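Long-range contacts in RmpA (Streptococcus mutans, PDB 3BJV), which probably serves as the ascorbate-specific IIA component of a sugar phosphotransferase system, passing on a phosphoryl group during coupled uptake and phosphorylation of the sugar: residues S12-G16 with K136-L142; G37-Y43 with A73-A79; P56-P62 with F91-V97. All coordinates share one frame; numbering follows the deposited sequence.

Contact 1: S12-G16 with K136-L142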
loop_
_atom_site.group_PDB
_atom_site.type_symbol
_atom_site.label_atom_id
_atom_site.label_comp_id
_atom_site.label_asym_id
_atom_site.label_seq_id
_atom_site.Cartn_x
_atom_site.Cartn_y
_atom_site.Cartn_z
ATOM N N SER A 12 17.305 -13.792 3.368
ATOM C CA SER A 12 16.234 -14.016 2.457
ATOM C C SER A 12 16.387 -13.276 1.137
ATOM O O SER A 12 15.395 -13.114 0.411
ATOM C CB SER A 12 14.955 -13.626 3.138
ATOM O OG SER A 12 15.096 -12.293 3.549
ATOM N N ILE A 13 17.597 -12.815 0.822
ATOM C CA ILE A 13 17.904 -12.343 -0.525
ATOM C C ILE A 13 18.559 -13.476 -1.317
ATOM O O ILE A 13 19.641 -13.939 -0.933
ATOM C CB ILE A 13 18.905 -11.190 -0.556
ATOM C CG1 ILE A 13 18.346 -9.960 0.152
ATOM C CG2 ILE A 13 19.228 -10.890 -2.013
ATOM C CD1 ILE A 13 19.343 -8.881 0.309
ATOM N N ARG A 14 17.895 -13.951 -2.379
ATOM C CA ARG A 14 18.355 -15.096 -3.166
ATOM C C ARG A 14 18.273 -14.632 -4.605
ATOM O O ARG A 14 17.208 -14.349 -5.088
ATOM C CB ARG A 14 17.450 -16.319 -2.924
ATOM C CG ARG A 14 17.186 -16.735 -1.424
ATOM C CD ARG A 14 18.464 -17.220 -0.617
ATOM N NE ARG A 14 18.134 -17.611 0.772
ATOM C CZ ARG A 14 17.795 -18.834 1.184
ATOM N NH1 ARG A 14 17.483 -19.038 2.462
ATOM N NH2 ARG A 14 17.756 -19.856 0.342
ATOM N N LEU A 15 19.394 -14.509 -5.299
ATOM C CA LEU A 15 19.383 -13.879 -6.605
ATOM C C LEU A 15 19.682 -14.817 -7.758
ATOM O O LEU A 15 20.312 -15.883 -7.553
ATOM C CB LEU A 15 20.423 -12.771 -6.600
ATOM C CG LEU A 15 20.333 -11.713 -5.536
ATOM C CD1 LEU A 15 21.677 -11.034 -5.556
ATOM C CD2 LEU A 15 19.224 -10.679 -5.818
ATOM N N GLY A 16 19.264 -14.407 -8.967
ATOM C CA GLY A 16 19.543 -15.162 -10.191
ATOM C C GLY A 16 18.956 -16.581 -10.256
ATOM O O GLY A 16 19.611 -17.538 -10.735
ATOM N N LYS A 136 24.289 -9.260 -8.120
ATOM C CA LYS A 136 24.934 -10.562 -7.942
ATOM C C LYS A 136 24.993 -11.010 -6.478
ATOM O O LYS A 136 24.958 -12.191 -6.196
ATOM C CB LYS A 136 26.365 -10.468 -8.430
ATOM C CG LYS A 136 26.614 -10.962 -9.834
ATOM C CD LYS A 136 26.811 -9.827 -10.869
ATOM C CE LYS A 136 26.329 -10.316 -12.285
ATOM N NZ LYS A 136 26.294 -9.240 -13.314
ATOM N N THR A 137 25.096 -10.072 -5.541
ATOM C CA THR A 137 25.310 -10.393 -4.150
ATOM C C THR A 137 24.319 -9.636 -3.317
ATOM O O THR A 137 23.874 -8.553 -3.722
ATOM C CB THR A 137 26.742 -9.989 -3.671
ATOM O OG1 THR A 137 26.908 -8.571 -3.834
ATOM C CG2 THR A 137 27.821 -10.738 -4.466
ATOM N N PRO A 138 23.940 -10.205 -2.153
ATOM C CA PRO A 138 23.061 -9.489 -1.242
ATOM C C PRO A 138 23.531 -8.078 -0.910
ATOM O O PRO A 138 22.694 -7.171 -0.766
ATOM C CB PRO A 138 23.053 -10.389 0.038
ATOM C CG PRO A 138 23.357 -11.781 -0.465
ATOM C CD PRO A 138 24.224 -11.595 -1.711
ATOM N N GLU A 139 24.831 -7.880 -0.724
ATOM C CA GLU A 139 25.405 -6.549 -0.458
ATOM C C GLU A 139 25.042 -5.474 -1.491
ATOM O O GLU A 139 24.806 -4.326 -1.144
ATOM C CB GLU A 139 26.940 -6.625 -0.299
ATOM C CG GLU A 139 27.454 -7.196 1.036
ATOM C CD GLU A 139 26.882 -8.593 1.393
ATOM O OE1 GLU A 139 27.049 -9.564 0.604
ATOM O OE2 GLU A 139 26.268 -8.719 2.485
ATOM N N GLU A 140 24.961 -5.862 -2.750
ATOM C CA GLU A 140 24.509 -4.958 -3.819
ATOM C C GLU A 140 23.086 -4.482 -3.691
ATOM O O GLU A 140 22.834 -3.301 -3.925
ATOM C CB GLU A 140 24.711 -5.594 -5.207
ATOM C CG GLU A 140 26.133 -5.597 -5.589
ATOM C CD GLU A 140 26.431 -6.432 -6.829
ATOM O OE1 GLU A 140 25.759 -6.293 -7.877
ATOM O OE2 GLU A 140 27.397 -7.209 -6.749
ATOM N N VAL A 141 22.174 -5.409 -3.347
ATOM C CA VAL A 141 20.789 -5.109 -3.122
ATOM C C VAL A 141 20.631 -4.178 -1.938
ATOM O O VAL A 141 19.859 -3.228 -1.996
ATOM C CB VAL A 141 19.897 -6.398 -2.889
ATOM C CG1 VAL A 141 18.462 -6.003 -2.405
ATOM C CG2 VAL A 141 19.786 -7.196 -4.109
ATOM N N LEU A 142 21.326 -4.489 -0.858
ATOM C CA LEU A 142 21.332 -3.636 0.348
ATOM C C LEU A 142 21.911 -2.247 0.053
ATOM O O LEU A 142 21.404 -1.258 0.573
ATOM C CB LEU A 142 22.130 -4.274 1.473
ATOM C CG LEU A 142 21.665 -5.595 2.038
ATOM C CD1 LEU A 142 22.774 -6.143 2.906
ATOM C CD2 LEU A 142 20.397 -5.400 2.841
#

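Contact 2: G37-Y43 with A73-A79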
loop_
_atom_site.group_PDB
_atom_site.type_symbol
_atom_site.label_atom_id
_atom_site.label_comp_id
_atom_site.label_asym_id
_atom_site.label_seq_id
_atom_site.Cartn_x
_atom_site.Cartn_y
_atom_site.Cartn_z
ATOM N N GLY A 37 11.834 -19.418 9.967
ATOM C CA GLY A 37 10.750 -19.386 10.972
ATOM C C GLY A 37 9.942 -18.076 11.036
ATOM O O GLY A 37 9.114 -17.894 11.914
ATOM N N ALA A 38 10.121 -17.169 10.071
ATOM C CA ALA A 38 9.249 -15.998 9.980
ATOM C C ALA A 38 7.809 -16.400 9.699
ATOM O O ALA A 38 6.895 -15.799 10.239
ATOM C CB ALA A 38 9.745 -15.023 8.958
ATOM N N VAL A 39 7.604 -17.412 8.860
ATOM C CA VAL A 39 6.264 -17.888 8.577
ATOM C C VAL A 39 6.161 -19.408 8.781
ATOM O O VAL A 39 7.167 -20.101 8.697
ATOM C CB VAL A 39 5.765 -17.524 7.148
ATOM C CG1 VAL A 39 5.663 -16.061 6.977
ATOM C CG2 VAL A 39 6.660 -18.155 6.022
ATOM N N LYS A 40 4.950 -19.900 9.069
ATOM C CA LYS A 40 4.688 -21.338 9.053
ATOM C C LYS A 40 4.671 -21.818 7.597
ATOM O O LYS A 40 4.489 -21.006 6.691
ATOM C CB LYS A 40 3.363 -21.654 9.736
ATOM C CG LYS A 40 3.394 -21.487 11.272
ATOM C CD LYS A 40 2.025 -21.817 11.882
ATOM C CE LYS A 40 1.900 -21.302 13.352
ATOM N NZ LYS A 40 0.595 -21.678 14.086
ATOM N N PRO A 41 4.888 -23.121 7.366
ATOM C CA PRO A 41 4.805 -23.731 6.037
ATOM C C PRO A 41 3.503 -23.453 5.246
ATOM O O PRO A 41 3.562 -23.376 4.033
ATOM C CB PRO A 41 4.933 -25.237 6.345
ATOM C CG PRO A 41 5.724 -25.283 7.571
ATOM C CD PRO A 41 5.306 -24.101 8.388
ATOM N N GLU A 42 2.365 -23.310 5.930
ATOM C CA GLU A 42 1.079 -23.140 5.327
ATOM C C GLU A 42 0.964 -21.832 4.600
ATOM O O GLU A 42 0.059 -21.687 3.815
ATOM C CB GLU A 42 -0.027 -23.138 6.405
ATOM C CG GLU A 42 0.087 -21.983 7.419
ATOM C CD GLU A 42 -0.903 -22.076 8.584
ATOM O OE1 GLU A 42 -2.144 -22.178 8.335
ATOM O OE2 GLU A 42 -0.424 -22.060 9.763
ATOM N N TYR A 43 1.833 -20.877 4.912
ATOM C CA TYR A 43 1.827 -19.537 4.305
ATOM C C TYR A 43 1.932 -19.602 2.792
ATOM O O TYR A 43 1.255 -18.894 2.088
ATOM C CB TYR A 43 2.985 -18.670 4.855
ATOM C CG TYR A 43 2.809 -17.168 4.631
ATOM C CD1 TYR A 43 1.712 -16.472 5.165
ATOM C CD2 TYR A 43 3.727 -16.449 3.875
ATOM C CE1 TYR A 43 1.553 -15.096 4.948
ATOM C CE2 TYR A 43 3.592 -15.091 3.680
ATOM C CZ TYR A 43 2.504 -14.426 4.201
ATOM O OH TYR A 43 2.410 -13.082 3.995
ATOM N N ALA A 73 -2.882 -16.665 8.262
ATOM C CA ALA A 73 -2.371 -17.810 7.485
ATOM C C ALA A 73 -0.894 -18.201 7.819
ATOM O O ALA A 73 -0.192 -18.711 6.994
ATOM C CB ALA A 73 -2.550 -17.538 5.977
ATOM N N GLY A 74 -0.429 -17.945 9.032
ATOM C CA GLY A 74 0.844 -18.506 9.494
ATOM C C GLY A 74 2.047 -17.577 9.579
ATOM O O GLY A 74 3.197 -18.066 9.577
ATOM N N VAL A 75 1.826 -16.276 9.702
ATOM C CA VAL A 75 2.912 -15.381 10.000
ATOM C C VAL A 75 3.217 -15.452 11.511
ATOM O O VAL A 75 2.293 -15.297 12.310
ATOM C CB VAL A 75 2.607 -13.907 9.550
ATOM C CG1 VAL A 75 3.758 -12.931 9.963
ATOM C CG2 VAL A 75 2.302 -13.845 7.999
ATOM N N GLN A 76 4.493 -15.713 11.862
ATOM C CA GLN A 76 5.026 -15.683 13.211
ATOM C C GLN A 76 5.635 -14.359 13.482
ATOM O O GLN A 76 5.541 -13.830 14.559
ATOM C CB GLN A 76 6.168 -16.678 13.397
ATOM C CG GLN A 76 5.917 -18.094 12.863
ATOM C CD GLN A 76 5.241 -18.956 13.863
ATOM O OE1 GLN A 76 4.277 -18.526 14.523
ATOM N NE2 GLN A 76 5.722 -20.194 14.002
ATOM N N ARG A 77 6.340 -13.833 12.505
ATOM C CA ARG A 77 6.923 -12.531 12.708
ATOM C C ARG A 77 7.089 -11.779 11.389
ATOM O O ARG A 77 7.042 -12.391 10.308
ATOM C CB ARG A 77 8.249 -12.663 13.468
ATOM C CG ARG A 77 9.302 -13.384 12.716
ATOM C CD ARG A 77 10.576 -13.339 13.519
ATOM N NE ARG A 77 11.729 -13.401 12.621
ATOM C CZ ARG A 77 12.424 -14.515 12.411
ATOM N NH1 ARG A 77 12.071 -15.659 13.063
ATOM N NH2 ARG A 77 13.476 -14.473 11.580
ATOM N N ASP A 78 7.247 -10.454 11.517
ATOM C CA ASP A 78 7.365 -9.525 10.360
ATOM C C ASP A 78 8.673 -9.815 9.597
ATOM O O ASP A 78 9.702 -9.969 10.197
ATOM C CB ASP A 78 7.345 -8.066 10.831
ATOM C CG ASP A 78 6.018 -7.651 11.335
ATOM O OD1 ASP A 78 4.992 -7.717 10.594
ATOM O OD2 ASP A 78 5.974 -7.273 12.507
ATOM N N ALA A 79 8.622 -9.955 8.289
ATOM C CA ALA A 79 9.863 -10.289 7.534
ATOM C C ALA A 79 9.601 -10.076 6.095
ATOM O O ALA A 79 8.431 -9.956 5.703
ATOM C CB ALA A 79 10.304 -11.737 7.789
#

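Contact 3: P56-P62 with F91-V97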
loop_
_atom_site.group_PDB
_atom_site.type_symbol
_atom_site.label_atom_id
_atom_site.label_comp_id
_atom_site.label_asym_id
_atom_site.label_seq_id
_atom_site.Cartn_x
_atom_site.Cartn_y
_atom_site.Cartn_z
ATOM N N PRO A 56 -3.806 -12.499 -8.980
ATOM C CA PRO A 56 -2.698 -11.844 -8.275
ATOM C C PRO A 56 -3.230 -10.597 -7.621
ATOM O O PRO A 56 -3.855 -9.801 -8.273
ATOM C CB PRO A 56 -1.735 -11.434 -9.410
ATOM C CG PRO A 56 -2.086 -12.308 -10.606
ATOM C CD PRO A 56 -3.586 -12.609 -10.440
ATOM N N TYR A 57 -3.022 -10.416 -6.338
ATOM C CA TYR A 57 -3.467 -9.181 -5.686
ATOM C C TYR A 57 -2.227 -8.389 -5.201
ATOM O O TYR A 57 -2.323 -7.614 -4.263
ATOM C CB TYR A 57 -4.486 -9.483 -4.534
ATOM C CG TYR A 57 -4.035 -10.636 -3.646
ATOM C CD1 TYR A 57 -3.363 -10.404 -2.438
ATOM C CD2 TYR A 57 -4.199 -11.972 -4.073
ATOM C CE1 TYR A 57 -2.924 -11.474 -1.638
ATOM C CE2 TYR A 57 -3.724 -13.028 -3.304
ATOM C CZ TYR A 57 -3.087 -12.764 -2.083
ATOM O OH TYR A 57 -2.601 -13.832 -1.364
ATOM N N TYR A 58 -1.067 -8.560 -5.854
ATOM C CA TYR A 58 0.189 -8.006 -5.287
ATOM C C TYR A 58 1.204 -7.592 -6.322
ATOM O O TYR A 58 2.374 -7.446 -6.054
ATOM C CB TYR A 58 0.792 -9.002 -4.307
ATOM C CG TYR A 58 0.724 -10.452 -4.819
ATOM C CD1 TYR A 58 1.582 -10.916 -5.862
ATOM C CD2 TYR A 58 -0.172 -11.353 -4.264
ATOM C CE1 TYR A 58 1.537 -12.250 -6.319
ATOM C CE2 TYR A 58 -0.232 -12.681 -4.720
ATOM C CZ TYR A 58 0.608 -13.127 -5.737
ATOM O OH TYR A 58 0.489 -14.455 -6.159
ATOM N N ILE A 59 0.760 -7.373 -7.531
ATOM C CA ILE A 59 1.673 -6.964 -8.565
ATOM C C ILE A 59 1.539 -5.458 -8.650
ATOM O O ILE A 59 0.771 -4.963 -9.462
ATOM C CB ILE A 59 1.372 -7.712 -9.914
ATOM C CG1 ILE A 59 1.572 -9.234 -9.719
ATOM C CG2 ILE A 59 2.275 -7.197 -11.019
ATOM C CD1 ILE A 59 1.195 -10.108 -10.841
ATOM N N LEU A 60 2.297 -4.743 -7.803
ATOM C CA LEU A 60 2.165 -3.281 -7.664
ATOM C C LEU A 60 2.472 -2.444 -8.881
ATOM O O LEU A 60 1.809 -1.434 -9.130
ATOM C CB LEU A 60 3.000 -2.730 -6.507
ATOM C CG LEU A 60 2.341 -2.741 -5.124
ATOM C CD1 LEU A 60 3.040 -1.702 -4.271
ATOM C CD2 LEU A 60 0.778 -2.589 -5.108
ATOM N N MET A 61 3.493 -2.858 -9.612
ATOM C CA MET A 61 3.895 -2.208 -10.838
ATOM C C MET A 61 4.458 -3.306 -11.705
ATOM O O MET A 61 4.816 -4.351 -11.182
ATOM C CB MET A 61 4.921 -1.097 -10.567
ATOM C CG MET A 61 6.187 -1.460 -9.745
ATOM S SD MET A 61 7.385 -0.034 -9.577
ATOM C CE MET A 61 8.490 -0.241 -11.000
ATOM N N PRO A 62 4.537 -3.081 -13.041
ATOM C CA PRO A 62 4.987 -4.199 -13.894
ATOM C C PRO A 62 6.431 -4.603 -13.618
ATOM O O PRO A 62 7.220 -3.748 -13.264
ATOM C CB PRO A 62 4.783 -3.667 -15.328
ATOM C CG PRO A 62 3.799 -2.513 -15.168
ATOM C CD PRO A 62 4.233 -1.882 -13.850
ATOM N N PHE A 91 2.147 -14.232 -14.677
ATOM C CA PHE A 91 1.056 -14.541 -13.727
ATOM C C PHE A 91 -0.318 -14.695 -14.416
ATOM O O PHE A 91 -0.444 -14.423 -15.610
ATOM C CB PHE A 91 1.003 -13.497 -12.597
ATOM C CG PHE A 91 1.954 -13.791 -11.467
ATOM C CD1 PHE A 91 3.340 -13.694 -11.650
ATOM C CD2 PHE A 91 1.473 -14.214 -10.231
ATOM C CE1 PHE A 91 4.233 -13.991 -10.587
ATOM C CE2 PHE A 91 2.341 -14.493 -9.173
ATOM C CZ PHE A 91 3.726 -14.389 -9.347
ATOM N N THR A 92 -1.345 -15.129 -13.693
ATOM C CA THR A 92 -2.619 -15.528 -14.349
ATOM C C THR A 92 -3.353 -14.378 -15.059
ATOM O O THR A 92 -4.132 -14.641 -15.989
ATOM C CB THR A 92 -3.608 -16.329 -13.418
ATOM O OG1 THR A 92 -3.620 -15.780 -12.087
ATOM C CG2 THR A 92 -3.215 -17.780 -13.334
ATOM N N ASP A 93 -3.086 -13.131 -14.657
ATOM C CA ASP A 93 -3.730 -11.939 -15.259
ATOM C C ASP A 93 -3.005 -11.356 -16.487
ATOM O O ASP A 93 -3.299 -10.207 -16.896
ATOM C CB ASP A 93 -3.913 -10.827 -14.203
ATOM C CG ASP A 93 -2.627 -10.488 -13.492
ATOM O OD1 ASP A 93 -1.570 -11.073 -13.850
ATOM O OD2 ASP A 93 -2.656 -9.642 -12.572
ATOM N N GLY A 94 -2.044 -12.128 -17.017
ATOM C CA GLY A 94 -1.163 -11.721 -18.127
ATOM C C GLY A 94 0.048 -10.898 -17.724
ATOM O O GLY A 94 0.790 -10.425 -18.565
ATOM N N LYS A 95 0.248 -10.689 -16.428
ATOM C CA LYS A 95 1.328 -9.803 -15.986
ATOM C C LYS A 95 2.665 -10.539 -15.845
ATOM O O LYS A 95 2.747 -11.650 -15.305
ATOM C CB LYS A 95 0.920 -9.084 -14.716
ATOM C CG LYS A 95 -0.023 -7.920 -14.962
ATOM C CD LYS A 95 -0.483 -7.244 -13.644
ATOM C CE LYS A 95 -0.477 -5.682 -13.743
ATOM N NZ LYS A 95 0.910 -5.043 -14.063
ATOM N N GLU A 96 3.708 -9.942 -16.404
ATOM C CA GLU A 96 5.056 -10.503 -16.297
ATOM C C GLU A 96 5.819 -10.034 -15.048
ATOM O O GLU A 96 5.679 -8.874 -14.640
ATOM C CB GLU A 96 5.834 -10.267 -17.567
ATOM C CG GLU A 96 5.507 -11.332 -18.618
ATOM C CD GLU A 96 6.302 -11.137 -19.904
ATOM O OE1 GLU A 96 7.178 -11.996 -20.230
ATOM O OE2 GLU A 96 6.070 -10.106 -20.562
ATOM N N VAL A 97 6.562 -10.952 -14.425
ATOM C CA VAL A 97 7.289 -10.673 -13.180
ATOM C C VAL A 97 8.672 -11.201 -13.256
ATOM O O VAL A 97 8.877 -12.329 -13.685
ATOM C CB VAL A 97 6.596 -11.286 -11.888
ATOM C CG1 VAL A 97 7.449 -11.076 -10.672
ATOM C CG2 VAL A 97 5.192 -10.642 -11.700
#

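Contact 1: S12-G16 with K136-L142
Ile13 CG1 and Leu15 CG both stand anti to the carbonyl carbon of their own residue, at chi1 -63° and -55° respectively, and both side chains turn to helix 138-142. In Ile13 this sets CG1 beside the backbone N, and the extended second torsion carries CD1 forward onto the first turn of the helix. There CD1 lies 4.0 Å from Pro138 CB and 4.1 Å from Val141 CG1, while CG of Leu142 comes within 4.4 Å of Ile13 CD1; this one methyl thus touches three helix residues. Leu15 divides its two methyls. The Leu15 and Val141 side chains slide past each other in opposite directions, bringing Leu15 CD2 to 3.9 Å from Val141 CG2, whereas Leu15 CD1 presses on the backbone leading into the helix, 3.4 Å from Lys136 C.

No hydrogen bond joins the two segments, and the polar contacts at the helix start are local to 136-142. Thr137 takes the N-cap position, and its OG1 donates to Glu140 OE2 at 3.3 Å, meeting that oxygen from above the carboxylate plane. The other carboxylate oxygen, Glu140 OE1, receives a weak bond from Lys136 N.

Arg14, between the two hydrophobic residues, points away from this helix; its guanidinium forms a salt bridge with Glu35, and its side chain touches Pro32 of helix 22-36. Phe7 and Leu82 extend the apolar layer around Ile13, Leu15 and Val141. Helix 138-142 crosses strand 13-15 at 114°, with 9.2 Å between the axes, as one outer layer laid over the sheet of an alpha/beta three-layer sandwich.

Contact 2: G37-Y43 with A73-A79
Val39 and Val75 pair their backbones in a single antiparallel bridge, a non-hydrogen-bonded pair flanked by bonds on both sides. At one end Lys40 N donates to Gly74 O at 2.6 Å, in the carbonyl plane. At the other, Ala38 O accepts two successive amides, Gln76 N at 2.9 Å and Arg77 N at 3.1 Å, in the manner of a classic beta bulge; the Arg77 bond lies in the carbonyl plane on a lone pair, while Gln76 N is tilted 23° from it.

Side chains close round this bridge. Ala38 CB meets Ala79 CB at 3.5 Å. The extended chain of Lys40 crosses the bent one of Gln76 at about a right angle, while Gln76 CG rests 3.3 Å from Gly37 O. Tyr43 and Val75 lie side by side, pointing the same way, with Tyr43 CE1 3.4 Å from Val75 CG2, and Ala73 O sits at the ring edge, in plane. Val39 CG1 lies over one face of that ring, toward its rim.

Farther out, Gly37 ends helix 22-36 in a Schellman motif, and Val39 packs on Leu33 and Ile34 of that helix. The phenol of Tyr43 is fixed in turn by two hydrogen bonds, pairing its OH with Leu103 O and Ala69 N.

Contact 3: P56-P62 with F91-V97
The rings of Tyr58 and Phe91 meet edge to edge, with the two side chains crossing at about a right angle. Phe91 CE2 lies near the plane of the tyrosine ring, 3.7 Å from Tyr58 CE1, and Tyr58 OH in turn approaches the edge of the phenylalanine. That hydroxyl is hydrogen-bonded to Thr51 OG1, which ties it to helix 42-54.

Ile59 comes obliquely against the root of Phe91. With CG1 anti to the carbonyl carbon (chi1 -62°) and the chain extended beyond it, CD1 reaches 3.8 Å from Phe91 CG and also touches Val97 CG2, at 4.1 Å. Its other branch serves Lys95: the two side chains slide past each other in opposite directions, placing Ile59 CG2 3.8 Å from Lys95 CD. Bends at the third and fourth torsions of the lysine then lay its NZ 4.0 Å from Pro62 CG. On the far flank, Pro56 and Asp93 pass in opposite directions, Pro56 CG 3.4 Å from Asp93 OD2, and the proline ring also meets Phe91 CB.

The contact has no hydrogen bond between its segments; the hydrogen bonds within them lie largely in the turn. Asp93 OD1 accepts Lys95 N at 3.2 Å from above the carboxylate plane, an Asx turn. The second subunit packs beside the contact, its Pro152 on Pro62 and its Gly156 on Lys95.

Phe91 to Gly94 form a type I turn whose last residue, Gly94, has positive phi, and Phe91 N bonds Lys95 O at 2.7 Å. These are the marks of a beta hairpin closed by a type I turn and G1 bulge, here linking strands 88-90 and 96-104.

All three contacts are partly buried, lying 13 to 14 Å from the chain centre, and none touches another; their centres are 22 to 23 Å apart. Contact 1 closes the longest loop and encloses the other two, which cross along the chain. Contacts 1 and 3 both reach the same sheet, one by laying a helix on it and the other by packing a loop on a hairpin, and both rely on apolar side chains without a hydrogen bond between segments. Contact 2 differs: it joins two largely irregular segments mainly through backbone hydrogen bonds and buries the most surface, 548 Å² against 282 Å² and 424 Å². Among the three, contact 3 alone adjoins the second subunit.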